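Local coordinates for protection of telomeres protein poz1 (Schizosaccharomyces pombe, PDB 5WE0) that binds telomeric DNA and negatively regulates telomerase and telomere length, at residues M56-A59 and F60-C64; I165-T168 and K169-D173; H191-R194 and K195-I198; W209-F212 and N213-S217. All coordinates share one frame; numbering follows the deposited sequence.

Interaction 1 of 4, residues M56-A59 and F60-C64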
# COMPACT_ATOMS: atom_id res chain seq x y z
N MET A 56 -4.77 -5.46 -8.64
CA MET A 56 -5.16 -5.99 -7.33
C MET A 56 -4.37 -5.33 -6.20
O MET A 56 -4.96 -4.97 -5.17
CB MET A 56 -4.95 -7.51 -7.28
CG MET A 56 -5.84 -8.29 -8.27
SD MET A 56 -7.43 -8.68 -7.50
CE MET A 56 -6.98 -10.05 -6.41
N ASP A 57 -3.05 -5.19 -6.35
CA ASP A 57 -2.25 -4.47 -5.35
C ASP A 57 -2.72 -3.03 -5.18
O ASP A 57 -2.78 -2.52 -4.06
CB ASP A 57 -0.77 -4.49 -5.73
CG ASP A 57 -0.10 -5.83 -5.41
OD1 ASP A 57 -0.62 -6.57 -4.55
OD2 ASP A 57 0.95 -6.12 -5.99
N ILE A 58 -3.07 -2.36 -6.29
CA ILE A 58 -3.52 -0.97 -6.23
C ILE A 58 -4.82 -0.87 -5.45
O ILE A 58 -5.00 0.03 -4.63
CB ILE A 58 -3.66 -0.38 -7.65
CG1 ILE A 58 -2.29 -0.14 -8.27
CG2 ILE A 58 -4.48 0.90 -7.65
CD1 ILE A 58 -2.35 0.24 -9.74
N ALA A 59 -5.76 -1.78 -5.73
CA ALA A 59 -7.02 -1.79 -5.01
C ALA A 59 -6.81 -2.07 -3.53
O ALA A 59 -7.42 -1.42 -2.68
CB ALA A 59 -7.96 -2.83 -5.63
N PHE A 60 -5.89 -2.99 -3.22
CA PHE A 60 -5.58 -3.24 -1.82
C PHE A 60 -5.08 -1.98 -1.13
O PHE A 60 -5.55 -1.63 -0.05
CB PHE A 60 -4.53 -4.34 -1.66
CG PHE A 60 -4.09 -4.49 -0.24
CD1 PHE A 60 -4.90 -5.14 0.68
CD2 PHE A 60 -2.92 -3.87 0.21
CE1 PHE A 60 -4.51 -5.23 2.00
CE2 PHE A 60 -2.54 -3.95 1.53
CZ PHE A 60 -3.34 -4.63 2.43
N ILE A 61 -4.15 -1.28 -1.77
CA ILE A 61 -3.60 -0.06 -1.18
C ILE A 61 -4.69 0.99 -1.00
O ILE A 61 -4.76 1.66 0.04
CB ILE A 61 -2.44 0.47 -2.06
CG1 ILE A 61 -1.26 -0.49 -2.00
CG2 ILE A 61 -2.05 1.89 -1.64
CD1 ILE A 61 -0.74 -0.76 -0.57
N GLU A 62 -5.54 1.18 -2.02
CA GLU A 62 -6.64 2.13 -1.89
C GLU A 62 -7.59 1.74 -0.76
O GLU A 62 -8.09 2.61 -0.03
CB GLU A 62 -7.39 2.22 -3.22
CG GLU A 62 -6.53 2.78 -4.37
CD GLU A 62 -7.26 2.75 -5.70
OE1 GLU A 62 -8.09 1.83 -5.91
OE2 GLU A 62 -7.00 3.66 -6.55
N TYR A 63 -7.87 0.44 -0.60
CA TYR A 63 -8.79 -0.01 0.44
C TYR A 63 -8.13 0.08 1.81
O TYR A 63 -8.67 0.70 2.73
CB TYR A 63 -9.23 -1.45 0.13
CG TYR A 63 -10.27 -2.05 1.09
CD1 TYR A 63 -11.42 -1.34 1.44
CD2 TYR A 63 -10.10 -3.33 1.61
CE1 TYR A 63 -12.36 -1.90 2.31
CE2 TYR A 63 -11.04 -3.88 2.48
CZ TYR A 63 -12.16 -3.16 2.81
OH TYR A 63 -13.08 -3.71 3.66
N CYS A 64 -6.91 -0.46 1.93
CA CYS A 64 -6.18 -0.48 3.19
C CYS A 64 -6.03 0.91 3.81
O CYS A 64 -6.21 1.09 5.02
CB CYS A 64 -4.81 -1.11 2.95
SG CYS A 64 -3.78 -1.17 4.40
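Glu62 lies beside Ile58 one turn further along the same helix, the two side chains pointing the same way. Followed outward, Glu62 CB first meets the backbone, 3.5 Å from Ile58 O. CG comes closer still, 3.2 Å from that oxygen, because chi1 of -64° sets it anti to the carbonyl carbon of its own residue. From there the chain runs extended, and CD draws level with the branch methyl Ile58 CG2 at 3.9 Å. The carboxylate stays alongside, OE2 3.9 Å from Ile58 CG2, and is taken up by partners outside the helix: OE2 takes a salt bridge from Lys224 and a hydrogen bond with His23 ND1, while OE1 accepts from Tyr24 N. The backbone beneath is regular alpha-helix 54-64, in an all-helical protein, with Glu62 N bonded to Ile58 O at 2.9 Å and 167°. Replaced by an alanine, Glu62 would probably leave Lys224 without its carboxylate mate and the Tyr24 amide without its acceptor. Ile58 also packs on Ile220 of helix 209-230, so this side of the turn faces that helix. Phe60 leaves on another side: with CG anti to its backbone N (chi1 173°) the ring lies against Leu95 and Ala99 of helix 93-115, Arg102 making a cation-pi contact with it, and Cys64 CB sits 3.8 Å above one face, offset toward the rim.

Interaction 2 of 4, residues I165-T168 and K169-D173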
# COMPACT_ATOMS: atom_id res chain seq x y z
N ILE A 165 9.96 -7.16 19.80
CA ILE A 165 10.40 -8.12 18.80
C ILE A 165 9.88 -7.74 17.41
O ILE A 165 10.64 -7.62 16.45
CB ILE A 165 9.95 -9.54 19.20
CG1 ILE A 165 10.82 -10.03 20.38
CG2 ILE A 165 10.00 -10.49 17.99
CD1 ILE A 165 10.27 -11.23 21.10
N ASN A 166 8.56 -7.52 17.30
CA ASN A 166 7.98 -7.10 16.03
C ASN A 166 8.39 -5.69 15.65
O ASN A 166 8.58 -5.39 14.47
CB ASN A 166 6.47 -7.22 16.12
CG ASN A 166 6.03 -8.66 16.15
OD1 ASN A 166 6.57 -9.51 15.44
ND2 ASN A 166 5.09 -8.96 17.03
N PHE A 167 8.54 -4.81 16.65
CA PHE A 167 9.04 -3.47 16.39
C PHE A 167 10.40 -3.53 15.69
O PHE A 167 10.64 -2.83 14.69
CB PHE A 167 9.16 -2.70 17.71
CG PHE A 167 9.44 -1.23 17.53
CD1 PHE A 167 9.00 -0.57 16.40
CD2 PHE A 167 10.19 -0.54 18.45
CE1 PHE A 167 9.28 0.77 16.23
CE2 PHE A 167 10.47 0.79 18.28
CZ PHE A 167 10.01 1.45 17.18
N THR A 168 11.30 -4.36 16.21
CA THR A 168 12.63 -4.49 15.63
C THR A 168 12.58 -5.11 14.24
O THR A 168 13.19 -4.59 13.30
CB THR A 168 13.51 -5.32 16.56
OG1 THR A 168 13.82 -4.52 17.72
CG2 THR A 168 14.80 -5.76 15.85
N LYS A 169 11.88 -6.24 14.10
CA LYS A 169 11.66 -6.85 12.79
C LYS A 169 11.17 -5.83 11.78
O LYS A 169 11.69 -5.74 10.66
CB LYS A 169 10.65 -7.99 12.94
CG LYS A 169 10.42 -8.82 11.68
CD LYS A 169 11.73 -9.12 10.96
CE LYS A 169 11.50 -9.87 9.66
NZ LYS A 169 12.75 -10.02 8.85
N PHE A 170 10.17 -5.02 12.16
CA PHE A 170 9.61 -4.05 11.23
C PHE A 170 10.65 -3.01 10.82
O PHE A 170 10.70 -2.60 9.66
CB PHE A 170 8.40 -3.33 11.85
CG PHE A 170 7.82 -2.30 10.94
CD1 PHE A 170 6.89 -2.67 9.98
CD2 PHE A 170 8.23 -0.99 11.01
CE1 PHE A 170 6.36 -1.73 9.10
CE2 PHE A 170 7.72 -0.05 10.15
CZ PHE A 170 6.78 -0.42 9.19
N LEU A 171 11.50 -2.60 11.76
CA LEU A 171 12.46 -1.55 11.44
C LEU A 171 13.57 -2.06 10.52
O LEU A 171 14.03 -1.33 9.63
CB LEU A 171 13.05 -0.97 12.73
CG LEU A 171 12.07 -0.04 13.42
CD1 LEU A 171 12.60 0.40 14.79
CD2 LEU A 171 11.71 1.14 12.53
N GLN A 172 13.99 -3.31 10.71
CA GLN A 172 14.96 -3.92 9.79
C GLN A 172 14.40 -4.05 8.38
O GLN A 172 15.07 -3.69 7.41
CB GLN A 172 15.39 -5.27 10.35
CG GLN A 172 15.71 -5.20 11.83
CD GLN A 172 16.16 -6.53 12.41
OE1 GLN A 172 15.52 -7.56 12.19
NE2 GLN A 172 17.30 -6.52 13.11
N ASP A 173 13.17 -4.54 8.24
CA ASP A 173 12.60 -4.73 6.91
C ASP A 173 12.33 -3.41 6.21
O ASP A 173 12.56 -3.29 5.00
CB ASP A 173 11.30 -5.54 6.99
CG ASP A 173 11.53 -6.96 7.48
OD1 ASP A 173 12.64 -7.27 7.94
OD2 ASP A 173 10.56 -7.75 7.41
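From Ile165 to Asp173 the backbone is one unbroken piece of alpha-helix 164-174, and four i to i+4 hydrogen bonds join its first four residues to those that follow. Lys169 N reaches Ile165 O in an almost straight bond (176°), whereas Leu171 N meets Phe167 O at 3.1 Å and a more bent 145°. The helix is amphipathic, one side turned to the protein interior and the other to solvent. On the inner side Phe167 and Leu171 sit one turn apart. A chi1 of -170°, which puts CG opposite the backbone N, sends the phenylalanine ring toward the following turn, where the methyl Leu171 CD1 settles on one face in a CH-pi contact, 3.9 Å from the ring centroid and displaced toward the rim near CE1 and CZ. Leu185 of helix 179-188 touches both side chains, and Phe156 of helix 130-157 meets the Phe167 ring with the planes inclined to each other. Phe170 packs on Met152 and Phe156 too, so Phe167 faces both neighbouring helices, Phe170 faces helix 130-157 and Leu171 faces helix 179-188. Thr168 and Gln172 repeat the one-turn spacing nearer the surface: the threonine methyl CG2 lies 3.8 Å from Gln172 CD, while OG1 is bonded to His164 O and Gln186 NE2. On the outer side the Lys169 chain bends at chi2 and continues toward the next turn, placing NZ 2.9 Å from Asp173 OD1 in a salt bridge that uses the syn lone pair of that oxygen.

Interaction 3 of 4, residues H191-R194 and K195-I198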
# COMPACT_ATOMS: atom_id res chain seq x y z
N HIS A 191 12.47 4.68 26.36
CA HIS A 191 11.85 5.69 27.21
C HIS A 191 10.55 5.16 27.81
O HIS A 191 9.94 4.20 27.32
CB HIS A 191 11.53 6.98 26.46
CG HIS A 191 12.71 7.84 26.14
ND1 HIS A 191 13.86 7.83 26.89
CD2 HIS A 191 12.90 8.77 25.18
CE1 HIS A 191 14.72 8.70 26.39
NE2 HIS A 191 14.16 9.29 25.35
N LYS A 192 10.10 5.84 28.86
CA LYS A 192 8.89 5.41 29.53
C LYS A 192 7.67 5.94 28.75
O LYS A 192 7.78 6.81 27.89
CB LYS A 192 8.96 5.85 31.00
CG LYS A 192 7.95 5.28 32.02
CD LYS A 192 7.18 3.95 31.66
CE LYS A 192 7.98 2.77 31.14
NZ LYS A 192 7.11 1.60 30.85
N ILE A 193 6.50 5.36 29.04
CA ILE A 193 5.35 5.51 28.17
C ILE A 193 4.92 6.97 28.07
O ILE A 193 4.59 7.45 26.98
CB ILE A 193 4.21 4.61 28.66
CG1 ILE A 193 2.96 4.82 27.82
CG2 ILE A 193 3.95 4.84 30.16
CD1 ILE A 193 3.14 4.43 26.31
N ARG A 194 4.94 7.72 29.18
CA ARG A 194 4.52 9.12 29.12
C ARG A 194 5.44 9.93 28.20
O ARG A 194 4.99 10.84 27.50
CB ARG A 194 4.50 9.74 30.51
CG ARG A 194 3.28 9.40 31.32
CD ARG A 194 3.43 9.87 32.76
NE ARG A 194 2.25 9.53 33.54
CZ ARG A 194 2.02 8.33 34.07
NH1 ARG A 194 2.92 7.36 33.89
NH2 ARG A 194 0.91 8.11 34.78
N LYS A 195 6.74 9.62 28.20
CA LYS A 195 7.64 10.36 27.33
C LYS A 195 7.48 9.94 25.88
O LYS A 195 7.45 10.80 24.99
CB LYS A 195 9.09 10.20 27.80
CG LYS A 195 9.51 11.29 28.78
CD LYS A 195 11.02 11.32 28.98
CE LYS A 195 11.37 11.92 30.33
NZ LYS A 195 12.34 11.07 31.09
N ARG A 196 7.37 8.64 25.61
CA ARG A 196 7.07 8.18 24.26
C ARG A 196 5.84 8.87 23.71
O ARG A 196 5.82 9.30 22.56
CB ARG A 196 6.87 6.66 24.23
CG ARG A 196 8.02 5.89 24.78
CD ARG A 196 8.02 4.49 24.27
NE ARG A 196 6.79 3.77 24.52
CZ ARG A 196 6.61 2.97 25.57
NH1 ARG A 196 7.59 2.84 26.45
NH2 ARG A 196 5.47 2.31 25.74
N LEU A 197 4.80 9.00 24.54
CA LEU A 197 3.54 9.56 24.05
C LEU A 197 3.67 11.05 23.77
O LEU A 197 3.11 11.54 22.78
CB LEU A 197 2.42 9.28 25.06
CG LEU A 197 1.97 7.82 25.21
CD1 LEU A 197 0.92 7.71 26.27
CD2 LEU A 197 1.44 7.22 23.91
N ILE A 198 4.42 11.79 24.59
CA ILE A 198 4.64 13.21 24.34
C ILE A 198 5.39 13.38 23.02
O ILE A 198 5.05 14.23 22.19
CB ILE A 198 5.40 13.87 25.50
CG1 ILE A 198 4.50 14.05 26.72
CG2 ILE A 198 6.00 15.21 25.07
CD1 ILE A 198 5.25 14.56 27.94
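Arg196 folds back across the start of its helix and gives NH1 to His191 O, a 2.9 Å bond bent to 143° at the hydrogen. The acceptor lies at the edge of the guanidinium, close to its plane, and Ile193 CA sits 3.8 Å above the centre of one face. A bend at chi3 (-56°) turns the arginine back in this way. Ile193 crosses it, CD1 lying 3.2 Å from Arg196 NH2; the same methyl touches Leu197 CG at 3.8 Å, so the isoleucine tip fits between two side chains of the next turn. Beneath them Lys192, at the N-cap position, offers its carbonyl oxygen to Arg196 N in a nearly straight bond (3.0 Å) and weakly to Lys195 N.

The second shell fixes the arginine. Its NE is bonded to Leu157 O and its NH2 forms a salt bridge to Glu160, which also pairs with Lys192 NZ. This shared carboxylate probably offsets the closeness of two positive groups, Lys192 NZ and Arg196 NH1, 4.6 Å apart. A leucine in place of Arg196 would probably leave His191 O and Leu157 O without this donor and Glu160 with one cation fewer. Ile193 packs on Glu160 and Leu197 on Glu158, so the first turn of helix 193-206, just after helix 179-188, rests against the segment that leads from helix 130-157 toward helix 164-174.

Interaction 4 of 4, residues W209-F212 and N213-S217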
# COMPACT_ATOMS: atom_id res chain seq x y z
N TRP A 209 -1.20 12.80 9.38
CA TRP A 209 -1.50 11.74 8.43
C TRP A 209 -2.14 12.28 7.16
O TRP A 209 -1.98 11.69 6.09
CB TRP A 209 -2.39 10.67 9.05
CG TRP A 209 -2.66 9.63 8.03
CD1 TRP A 209 -3.82 9.44 7.34
CD2 TRP A 209 -1.70 8.71 7.49
NE1 TRP A 209 -3.65 8.43 6.41
CE2 TRP A 209 -2.37 7.96 6.48
CE3 TRP A 209 -0.36 8.44 7.76
CZ2 TRP A 209 -1.73 6.94 5.75
CZ3 TRP A 209 0.28 7.43 7.02
CH2 TRP A 209 -0.41 6.69 6.05
N SER A 210 -2.84 13.42 7.23
CA SER A 210 -3.51 13.95 6.05
C SER A 210 -2.52 14.22 4.91
O SER A 210 -2.89 14.12 3.74
CB SER A 210 -4.26 15.24 6.37
OG SER A 210 -3.35 16.21 6.85
N LYS A 211 -1.28 14.61 5.24
CA LYS A 211 -0.27 14.83 4.20
C LYS A 211 0.08 13.53 3.49
O LYS A 211 0.24 13.52 2.26
CB LYS A 211 0.99 15.46 4.78
CG LYS A 211 1.99 15.68 3.64
CD LYS A 211 3.44 15.96 3.97
CE LYS A 211 4.26 16.18 2.66
NZ LYS A 211 3.53 16.92 1.53
N PHE A 212 0.24 12.44 4.24
CA PHE A 212 0.60 11.17 3.62
C PHE A 212 -0.57 10.55 2.91
O PHE A 212 -0.39 9.86 1.91
CB PHE A 212 1.16 10.22 4.66
CG PHE A 212 2.40 10.75 5.28
CD1 PHE A 212 3.54 10.94 4.51
CD2 PHE A 212 2.42 11.12 6.61
CE1 PHE A 212 4.68 11.46 5.05
CE2 PHE A 212 3.56 11.64 7.17
CZ PHE A 212 4.71 11.81 6.39
N ASN A 213 -1.79 10.81 3.38
CA ASN A 213 -2.96 10.40 2.62
C ASN A 213 -2.96 11.05 1.24
O ASN A 213 -3.22 10.39 0.23
CB ASN A 213 -4.23 10.77 3.40
CG ASN A 213 -5.49 10.49 2.63
OD1 ASN A 213 -5.90 9.34 2.49
ND2 ASN A 213 -6.11 11.54 2.10
N SER A 214 -2.67 12.35 1.18
CA SER A 214 -2.66 13.06 -0.11
C SER A 214 -1.53 12.56 -1.02
O SER A 214 -1.75 12.31 -2.21
CB SER A 214 -2.53 14.56 0.15
OG SER A 214 -2.24 15.24 -1.06
N VAL A 215 -0.32 12.43 -0.48
CA VAL A 215 0.83 11.93 -1.24
C VAL A 215 0.55 10.54 -1.79
O VAL A 215 0.86 10.24 -2.95
CB VAL A 215 2.08 11.95 -0.35
CG1 VAL A 215 3.15 11.04 -0.89
CG2 VAL A 215 2.60 13.37 -0.18
N LEU A 216 0.00 9.67 -0.95
CA LEU A 216 -0.24 8.29 -1.37
C LEU A 216 -1.33 8.23 -2.43
O LEU A 216 -1.21 7.48 -3.41
CB LEU A 216 -0.63 7.45 -0.15
CG LEU A 216 -0.86 5.97 -0.38
CD1 LEU A 216 0.33 5.38 -1.10
CD2 LEU A 216 -1.09 5.29 0.98
N SER A 217 -2.40 9.00 -2.25
CA SER A 217 -3.42 9.09 -3.30
C SER A 217 -2.82 9.58 -4.61
O SER A 217 -3.08 9.02 -5.68
CB SER A 217 -4.53 10.03 -2.86
OG SER A 217 -5.32 10.33 -3.99
O HOH W 1 -5.40 14.52 2.68
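Trp209 and Asn213 cross at about a right angle, with the indole and amide planes 49° apart. The touch is made at the five-membered ring, where Trp209 NE1 comes 3.9 Å from Asn213 CB. The indole leans along the helix, its chi1 of 180° carrying CG away from the backbone N, and one face looks onto the next turn: Phe212 CB lies 3.8 Å above it and Asn213 N 4.2 Å, both offset toward the rim. NE1 is buried here and finds no polar partner. The indole also meets Trp91 and Trp151 edge-to-face, which makes a small aromatic cluster. All this happens on the opening turns of the long alpha-helix 209-230, with Asn213 N donating to Trp209 O at 2.9 Å. The Asn213 amide turns from the indole to other partners: OD1 accepts from Gln87, and ND2 gives a hydrogen to a water, 3.1 Å away, which in turn donates to Ser210 O. That carbonyl therefore receives two hydrogens, the other from Ser214 N. Away from the tryptophan, Lys211 and Val215 cross at a slant, the amine NZ passing 4.0 Å from the methyl Val215 CG2. Cys143 of helix 130-157 touches both Phe212 and Val215, and the chain of another protein packs on Lys211, Phe212 and Val215.

How the interactions relate
All four interactions are local contacts about one helical turn apart, taken in chain order; interaction 3 lies at the start of its helix. Interactions 1 and 4 touch: Ile61 CG2 meets Leu216 CD1 at 4.3 Å, where helix 54-64 packs on helix 209-230, and their centres are 15 Å apart. His23 joins them further, bonding Glu62 in interaction 1 and Ser217 in interaction 4, and the chain of another protein reaches both. Interactions 2 and 3 lie together further out, on the same side of the chain's centre, 20 Å between centres and about 7 Å between nearest atoms. Leu157, at the end of helix 130-157, serves both, packing on Phe167 and accepting from Arg196.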